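Local coordinates for glycerophosphoryl diester phosphodiesterase (Agrobacterium tumefaciens str. C58, PDB 3KS6), which belongs to the glycerophosphoryl diester phosphodiesterase family, folds as a TIM barrel and holds a magnesium ion between acidic side chains, at residues A[45-50]-A[67-72]; A[157-162]-A[208-213]. One frame throughout, in Å; residues are numbered along the deposited sequence. Where two conformers were deposited one is given.

Contact 1. Residues A[45-50]-A[67-72]; sequences AIVVHH and MTLAKV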
ATOM      1  N   ALA A  45     -18.659   8.069   2.071  1.00 23.79           N
ATOM      2  CA  ALA A  45     -17.864   7.901   0.864  1.00 23.33           C
ATOM      3  C   ALA A  45     -16.497   7.361   1.279  1.00 23.94           C
ATOM      4  O   ALA A  45     -16.191   7.287   2.475  1.00 21.65           O
ATOM      5  CB  ALA A  45     -17.718   9.218   0.141  1.00 22.19           C
ATOM      6  N   ILE A  46     -15.713   6.965   0.270  1.00 20.45           N
ATOM      7  CA  ILE A  46     -14.378   6.395   0.424  1.00 21.08           C
ATOM      8  C   ILE A  46     -13.395   7.273  -0.371  1.00 20.76           C
ATOM      9  O   ILE A  46     -13.530   7.405  -1.570  1.00 24.01           O
ATOM     10  CB  ILE A  46     -14.304   4.969  -0.089  1.00 19.56           C
ATOM     11  CG1 ILE A  46     -15.303   4.078   0.661  1.00 26.96           C
ATOM     12  CG2 ILE A  46     -12.852   4.422   0.066  1.00 21.53           C
ATOM     13  CD1 ILE A  46     -15.365   2.678   0.125  1.00 25.35           C
ATOM     14  N   VAL A  47     -12.441   7.896   0.308  0.50 19.46           N
ATOM     15  CA  VAL A  47     -11.443   8.699  -0.377  0.50 18.89           C
ATOM     16  C   VAL A  47     -10.065   8.094  -0.223  0.50 18.81           C
ATOM     17  O   VAL A  47      -9.762   7.448   0.776  0.50 16.99           O
ATOM     18  CB  VAL A  47     -11.417  10.166   0.083  0.50 17.35           C
ATOM     19  CG1 VAL A  47     -12.752  10.852  -0.248  0.50 11.71           C
ATOM     20  CG2 VAL A  47     -11.078  10.272   1.576  0.50 18.38           C
ATOM     21  N   VAL A  48      -9.255   8.335  -1.243  1.00 19.70           N
ATOM     22  CA  VAL A  48      -7.900   7.809  -1.370  1.00 17.90           C
ATOM     23  C   VAL A  48      -6.933   8.893  -0.828  1.00 19.06           C
ATOM     24  O   VAL A  48      -6.771   9.956  -1.406  1.00 18.80           O
ATOM     25  CB  VAL A  48      -7.559   7.497  -2.843  1.00 21.15           C
ATOM     26  CG1 VAL A  48      -6.174   6.899  -2.971  1.00 20.15           C
ATOM     27  CG2 VAL A  48      -8.624   6.560  -3.463  1.00 19.78           C
ATOM     28  N   HIS A  49      -6.340   8.624   0.322  1.00 18.00           N
ATOM     29  CA  HIS A  49      -5.474   9.584   1.026  1.00 17.05           C
ATOM     30  C   HIS A  49      -4.661   8.824   2.037  1.00 17.60           C
ATOM     31  O   HIS A  49      -5.164   7.871   2.643  1.00 16.96           O
ATOM     32  CB  HIS A  49      -6.333  10.633   1.733  1.00 17.07           C
ATOM     33  CG  HIS A  49      -5.627  11.933   1.975  1.00 18.82           C
ATOM     34  ND1 HIS A  49      -5.560  12.912   1.013  1.00 21.58           N
ATOM     35  CD2 HIS A  49      -4.975  12.429   3.059  1.00 21.93           C
ATOM     36  CE1 HIS A  49      -4.894  13.956   1.479  1.00 22.88           C
ATOM     37  NE2 HIS A  49      -4.527  13.694   2.719  1.00 18.15           N
ATOM     38  N   HIS A  50      -3.419   9.246   2.271  1.00 17.93           N
ATOM     39  CA  HIS A  50      -2.594   8.539   3.242  1.00 17.33           C
ATOM     40  C   HIS A  50      -2.990   8.832   4.696  1.00 19.47           C
ATOM     41  O   HIS A  50      -3.468   7.933   5.388  1.00 17.88           O
ATOM     42  CB  HIS A  50      -1.109   8.859   3.024  1.00 20.59           C
ATOM     43  CG  HIS A  50      -0.241   8.255   4.069  1.00 16.11           C
ATOM     44  ND1 HIS A  50       0.516   9.014   4.941  1.00 23.46           N
ATOM     45  CD2 HIS A  50      -0.078   6.967   4.438  1.00 19.11           C
ATOM     46  CE1 HIS A  50       1.114   8.203   5.794  1.00 20.71           C
ATOM     47  NE2 HIS A  50       0.778   6.957   5.505  1.00 23.30           N
HETATM   48  N   MSE A  67     -15.668  14.959   7.819  1.00 26.22           N
HETATM   49  CA  MSE A  67     -15.979  15.857   6.715  1.00 27.69           C
HETATM   50  C   MSE A  67     -16.828  15.163   5.675  1.00 27.38           C
HETATM   51  O   MSE A  67     -16.695  13.966   5.489  1.00 25.40           O
HETATM   52  CB  MSE A  67     -14.664  16.276   6.009  1.00 26.38           C
HETATM   53  CG  MSE A  67     -13.727  17.084   6.862  1.00 33.16           C
HETATM   54 SE   MSE A  67     -12.018  17.356   5.875  0.75 36.59          SE
HETATM   55  CE  MSE A  67     -11.202  18.112   7.118  1.00 38.51           C
ATOM     56  N   THR A  68     -17.643  15.926   4.937  1.00 25.64           N
ATOM     57  CA  THR A  68     -18.359  15.381   3.809  1.00 23.68           C
ATOM     58  C   THR A  68     -17.394  15.225   2.646  1.00 24.76           C
ATOM     59  O   THR A  68     -16.351  15.887   2.601  1.00 23.91           O
ATOM     60  CB  THR A  68     -19.492  16.321   3.335  1.00 24.40           C
ATOM     61  OG1 THR A  68     -18.926  17.570   2.927  1.00 23.90           O
ATOM     62  CG2 THR A  68     -20.508  16.524   4.450  1.00 22.87           C
ATOM     63  N   LEU A  69     -17.755  14.380   1.694  1.00 23.72           N
ATOM     64  CA  LEU A  69     -16.978  14.258   0.477  1.00 23.74           C
ATOM     65  C   LEU A  69     -16.847  15.599  -0.225  1.00 25.24           C
ATOM     66  O   LEU A  69     -15.780  15.910  -0.721  1.00 23.65           O
ATOM     67  CB  LEU A  69     -17.598  13.237  -0.489  1.00 23.00           C
ATOM     68  CG  LEU A  69     -16.860  13.020  -1.809  1.00 28.25           C
ATOM     69  CD1 LEU A  69     -15.394  12.544  -1.540  1.00 21.31           C
ATOM     70  CD2 LEU A  69     -17.635  12.027  -2.705  1.00 25.35           C
ATOM     71  N   ALA A  70     -17.915  16.410  -0.290  1.00 25.65           N
ATOM     72  CA  ALA A  70     -17.824  17.707  -0.982  1.00 25.21           C
ATOM     73  C   ALA A  70     -16.743  18.615  -0.354  1.00 25.38           C
ATOM     74  O   ALA A  70     -16.016  19.303  -1.051  1.00 27.06           O
ATOM     75  CB  ALA A  70     -19.172  18.412  -0.984  1.00 27.68           C
ATOM     76  N   LYS A  71     -16.631  18.595   0.961  1.00 25.76           N
ATOM     77  CA  LYS A  71     -15.636  19.409   1.633  1.00 27.62           C
ATOM     78  C   LYS A  71     -14.237  18.877   1.271  1.00 26.86           C
ATOM     79  O   LYS A  71     -13.366  19.640   0.855  1.00 24.87           O
ATOM     80  CB  LYS A  71     -15.888  19.436   3.146  1.00 29.47           C
ATOM     81  CG  LYS A  71     -14.816  20.163   3.959  1.00 36.51           C
ATOM     82  CD  LYS A  71     -14.596  21.595   3.504  1.00 44.12           C
ATOM     83  N   VAL A  72     -14.061  17.560   1.353  1.00 23.63           N
ATOM     84  CA  VAL A  72     -12.774  16.940   0.980  1.00 22.84           C
ATOM     85  C   VAL A  72     -12.386  17.324  -0.439  1.00 24.03           C
ATOM     86  O   VAL A  72     -11.227  17.654  -0.719  1.00 22.92           O
ATOM     87  CB  VAL A  72     -12.825  15.392   1.117  1.00 20.94           C
ATOM     88  CG1 VAL A  72     -11.565  14.739   0.503  1.00 23.01           C
ATOM     89  CG2 VAL A  72     -12.979  14.991   2.558  1.00 21.85           C
TER
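The CA atoms come nearest at Ala45 and Leu69, 6.4 Å apart, just before strand 46-48 and in the first turn of helix 69-74. No hydrogen bond crosses between the segments; aliphatic carbons do the joining. Leu69 extends its CG anti to the backbone N (chi1 -180°), which carries the fork of the side chain over to the strand, and its two methyls divide the work. CD2 lies 4.0 Å from Ala45 CB, and the small alanine lets the leucine stem come in as well, with Leu69 CB 4.1 Å from Ala45 CB. The other methyl goes to Val47, whose side chain runs alongside that of Leu69, pointing the other way. In the conformer given, Val47 CG1 is 3.4 Å from Leu69 CD1, a tightness that is doubtful because the valine was deposited in two positions. The same CG1 also lies 4.1 Å from Val72 CG1. Leu69 and Val72, three residues apart, fall on one side of the helix, so a single methyl of Val47, CG1, can meet both; a short aliphatic side chain suits this narrow place between strand and helix, and Ile64 of the preceding loop also packs on it. Polar groups fix the helix start: Thr68 OG1 accepts from Lys71 N at 3.2 Å, with an N-H...O angle of 155°, while Asp43 OD1 takes the N-H of Leu69. This is an N-capped helix laid by its first turn against a strand that runs antiparallel to strand 33-40, an excursion from the parallel barrel of this TIM-barrel family.

Contact 2. Residues A[157-162]-A[208-213]; sequences LWLVSP and GCWAAH
Trp210 reaches from the end of strand 206-210 to Leu159, Val160, Ser161 and Pro162, although the backbones stay well apart, Leu159 CA to Trp210 CA being 8.5 Å. From CB, which is directed at the other segment, a chi1 of 46° puts CG between the backbone N and the carbonyl carbon, and the indole extends from there. Its five-membered ring comes first: CD1 lies 3.6 Å from Leu159 CD2, which approaches obliquely, and the same methyl is 3.8 Å from Trp210 NE1. The N-H itself is used on Gly186 O, so the one polar atom of the indole is satisfied and the bond helps set the rotation of the ring. Further out, CZ2 presents the ring edge to the main chain, with Val160 O 3.7 Å away and Ser161 CA 4.1 Å away, both near the ring plane. At the far end CH2 meets Pro162 CD at 3.9 Å. A tryptophan suits the place because it combines the length to span the gap with a donor partway along it; leucine and proline offer it compact apolar carbons. Pro162 opens helix 162-179, where it needs no N-H of its own, and Ser161 OG caps that helix through Val164 N. An acetate ion and an unknown ligand, both probably from the crystallisation liquor, lie about 4 Å from the Trp210 side chain, which may therefore face a pocket. Phe140 meets the indole edge-to-face. With its N-H on Gly186 O and His188 also edge-to-face with its ring, the indole crosses strand 184-188, which lies between 206-210 and 156-160.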
ATOM      1  N   LEU A 157      -1.584  -9.025   3.595  1.00 18.71           N
ATOM      2  CA  LEU A 157      -0.228  -8.950   4.126  1.00 16.00           C
ATOM      3  C   LEU A 157      -0.184  -7.966   5.300  1.00 17.71           C
ATOM      4  O   LEU A 157      -0.778  -6.891   5.236  1.00 13.37           O
ATOM      5  CB  LEU A 157       0.813  -8.613   3.065  1.00 19.44           C
ATOM      6  CG  LEU A 157       0.958  -7.185   2.573  1.00 19.72           C
ATOM      7  CD1 LEU A 157       1.961  -6.413   3.382  1.00 17.04           C
ATOM      8  CD2 LEU A 157       1.356  -7.114   1.101  1.00 25.51           C
ATOM      9  N   TRP A 158       0.553  -8.370   6.333  1.00 15.97           N
ATOM     10  CA  TRP A 158       0.726  -7.594   7.553  1.00 14.38           C
ATOM     11  C   TRP A 158       1.971  -6.753   7.434  1.00 17.09           C
ATOM     12  O   TRP A 158       3.084  -7.246   7.204  1.00 16.76           O
ATOM     13  CB  TRP A 158       0.788  -8.522   8.756  1.00 16.04           C
ATOM     14  CG  TRP A 158       0.888  -7.780  10.070  1.00 14.28           C
ATOM     15  CD1 TRP A 158       0.358  -6.579  10.378  1.00 18.88           C
ATOM     16  CD2 TRP A 158       1.571  -8.243  11.240  1.00 13.42           C
ATOM     17  NE1 TRP A 158       0.692  -6.233  11.675  1.00 17.66           N
ATOM     18  CE2 TRP A 158       1.446  -7.245  12.215  1.00 16.63           C
ATOM     19  CE3 TRP A 158       2.269  -9.416  11.548  1.00 18.12           C
ATOM     20  CZ2 TRP A 158       1.986  -7.385  13.501  1.00 21.71           C
ATOM     21  CZ3 TRP A 158       2.809  -9.545  12.794  1.00 14.90           C
ATOM     22  CH2 TRP A 158       2.662  -8.547  13.765  1.00 18.34           C
ATOM     23  N   LEU A 159       1.767  -5.453   7.563  1.00 16.92           N
ATOM     24  CA  LEU A 159       2.846  -4.473   7.576  1.00 17.95           C
ATOM     25  C   LEU A 159       3.372  -4.375   8.978  1.00 19.03           C
ATOM     26  O   LEU A 159       2.626  -4.028   9.930  1.00 16.65           O
ATOM     27  CB  LEU A 159       2.310  -3.121   7.134  1.00 21.46           C
ATOM     28  CG  LEU A 159       1.781  -3.083   5.682  1.00 19.58           C
ATOM     29  CD1 LEU A 159       0.942  -1.803   5.424  1.00 17.02           C
ATOM     30  CD2 LEU A 159       2.971  -3.174   4.751  1.00 20.65           C
ATOM     31  N   VAL A 160       4.654  -4.698   9.107  1.00 16.16           N
ATOM     32  CA  VAL A 160       5.350  -4.775  10.415  1.00 16.61           C
ATOM     33  C   VAL A 160       6.317  -3.593  10.519  1.00 16.57           C
ATOM     34  O   VAL A 160       7.356  -3.528   9.818  1.00 17.27           O
ATOM     35  CB  VAL A 160       6.083  -6.107  10.521  1.00 16.38           C
ATOM     36  CG1 VAL A 160       6.894  -6.203  11.847  1.00 16.16           C
ATOM     37  CG2 VAL A 160       5.087  -7.289  10.401  1.00 18.54           C
ATOM     38  N   SER A 161       5.978  -2.630  11.372  1.00 18.50           N
ATOM     39  CA  SER A 161       6.775  -1.423  11.540  1.00 16.62           C
ATOM     40  C   SER A 161       8.137  -1.724  12.170  1.00 15.92           C
ATOM     41  O   SER A 161       8.285  -2.728  12.881  1.00 17.12           O
ATOM     42  CB  SER A 161       6.050  -0.430  12.432  1.00 20.38           C
ATOM     43  OG  SER A 161       5.904  -0.992  13.729  1.00 18.04           O
ATOM     44  N   PRO A 162       9.135  -0.861  11.925  1.00 17.05           N
ATOM     45  CA  PRO A 162      10.434  -1.030  12.613  1.00 17.76           C
ATOM     46  C   PRO A 162      10.305  -1.246  14.140  1.00 19.75           C
ATOM     47  O   PRO A 162      11.010  -2.108  14.689  1.00 18.37           O
ATOM     48  CB  PRO A 162      11.209   0.249  12.222  1.00 21.94           C
ATOM     49  CG  PRO A 162      10.663   0.529  10.797  1.00 21.10           C
ATOM     50  CD  PRO A 162       9.159   0.258  10.964  1.00 20.32           C
ATOM     51  N   GLY A 208       8.195  -9.463   1.906  1.00 17.23           N
ATOM     52  CA  GLY A 208       8.379  -8.295   1.081  1.00 18.69           C
ATOM     53  C   GLY A 208       8.711  -7.038   1.870  1.00 19.88           C
ATOM     54  O   GLY A 208       8.825  -7.074   3.102  1.00 16.63           O
ATOM     55  N   CYS A 209       8.866  -5.926   1.157  1.00 18.49           N
ATOM     56  CA  CYS A 209       9.310  -4.690   1.775  1.00 16.70           C
ATOM     57  C   CYS A 209       8.520  -3.462   1.361  1.00 17.45           C
ATOM     58  O   CYS A 209       7.686  -3.478   0.429  1.00 20.28           O
ATOM     59  CB  CYS A 209      10.823  -4.463   1.533  1.00 19.22           C
ATOM     60  SG  CYS A 209      11.855  -5.835   2.033  1.00 20.87           S
ATOM     61  N   TRP A 210       8.747  -2.387   2.100  1.00 17.60           N
ATOM     62  CA  TRP A 210       8.161  -1.086   1.808  1.00 16.57           C
ATOM     63  C   TRP A 210       9.183   0.011   2.144  1.00 19.49           C
ATOM     64  O   TRP A 210      10.249  -0.249   2.737  1.00 19.27           O
ATOM     65  CB  TRP A 210       6.805  -0.868   2.516  1.00 18.46           C
ATOM     66  CG  TRP A 210       6.769  -1.248   3.957  1.00 16.49           C
ATOM     67  CD1 TRP A 210       6.530  -2.460   4.455  1.00 17.58           C
ATOM     68  CD2 TRP A 210       6.969  -0.372   5.084  1.00 17.82           C
ATOM     69  NE1 TRP A 210       6.584  -2.431   5.839  1.00 17.39           N
ATOM     70  CE2 TRP A 210       6.834  -1.148   6.241  1.00 18.26           C
ATOM     71  CE3 TRP A 210       7.225   1.000   5.223  1.00 18.83           C
ATOM     72  CZ2 TRP A 210       6.997  -0.616   7.514  1.00 14.94           C
ATOM     73  CZ3 TRP A 210       7.364   1.528   6.475  1.00 19.18           C
ATOM     74  CH2 TRP A 210       7.250   0.727   7.611  1.00 19.70           C
ATOM     75  N   ALA A 211       8.897   1.192   1.649  1.00 18.57           N
ATOM     76  CA  ALA A 211       9.725   2.401   1.811  1.00 21.58           C
ATOM     77  C   ALA A 211      11.035   2.367   1.028  1.00 17.94           C
ATOM     78  O   ALA A 211      12.008   2.984   1.443  1.00 20.06           O
ATOM     79  CB  ALA A 211       9.976   2.761   3.321  1.00 19.64           C
ATOM     80  N   ALA A 212      11.045   1.654  -0.109  1.00 20.96           N
ATOM     81  CA  ALA A 212      12.248   1.516  -0.952  1.00 19.21           C
ATOM     82  C   ALA A 212      12.247   2.637  -1.977  1.00 23.65           C
ATOM     83  O   ALA A 212      11.844   2.449  -3.113  1.00 19.54           O
ATOM     84  CB  ALA A 212      12.263   0.202  -1.625  1.00 20.18           C
ATOM     85  N   HIS A 213      12.697   3.809  -1.557  1.00 23.15           N
ATOM     86  CA  HIS A 213      12.585   5.027  -2.374  1.00 25.83           C
ATOM     87  C   HIS A 213      13.865   5.476  -3.092  1.00 26.27           C
ATOM     88  O   HIS A 213      13.775   6.221  -4.077  1.00 28.07           O
ATOM     89  CB  HIS A 213      12.072   6.164  -1.501  1.00 25.38           C
ATOM     90  CG  HIS A 213      10.814   5.838  -0.768  1.00 22.51           C
ATOM     91  ND1 HIS A 213       9.761   5.150  -1.336  1.00 20.52           N
ATOM     92  CD2 HIS A 213      10.443   6.105   0.500  1.00 20.00           C
ATOM     93  CE1 HIS A 213       8.785   5.032  -0.455  1.00 28.81           C
ATOM     94  NE2 HIS A 213       9.178   5.596   0.675  1.00 24.07           N
TER

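How the contacts relate
Contact 1 and contact 2 both reach the same sheet but lie on opposite sides of the chain's centre, their centres 26 Å apart and their nearest atoms about 9 Å apart, without touching. Each has a link to the magnesium site formed by Glu35, Asp37 and Glu105. From contact 1, the Val47 side chain is about 14 Å from the ion, yet further along segment 45-50 the backbone of His49 bonds to that of Asp37 and the His50 side chain touches Asp37. In contact 2, Leu159 packs against Glu105. The centre of contact 1 is about 18 Å from that of the chain, against about 9 Å for contact 2, which lies beside an acetate ion and an unknown ligand that may mark a pocket.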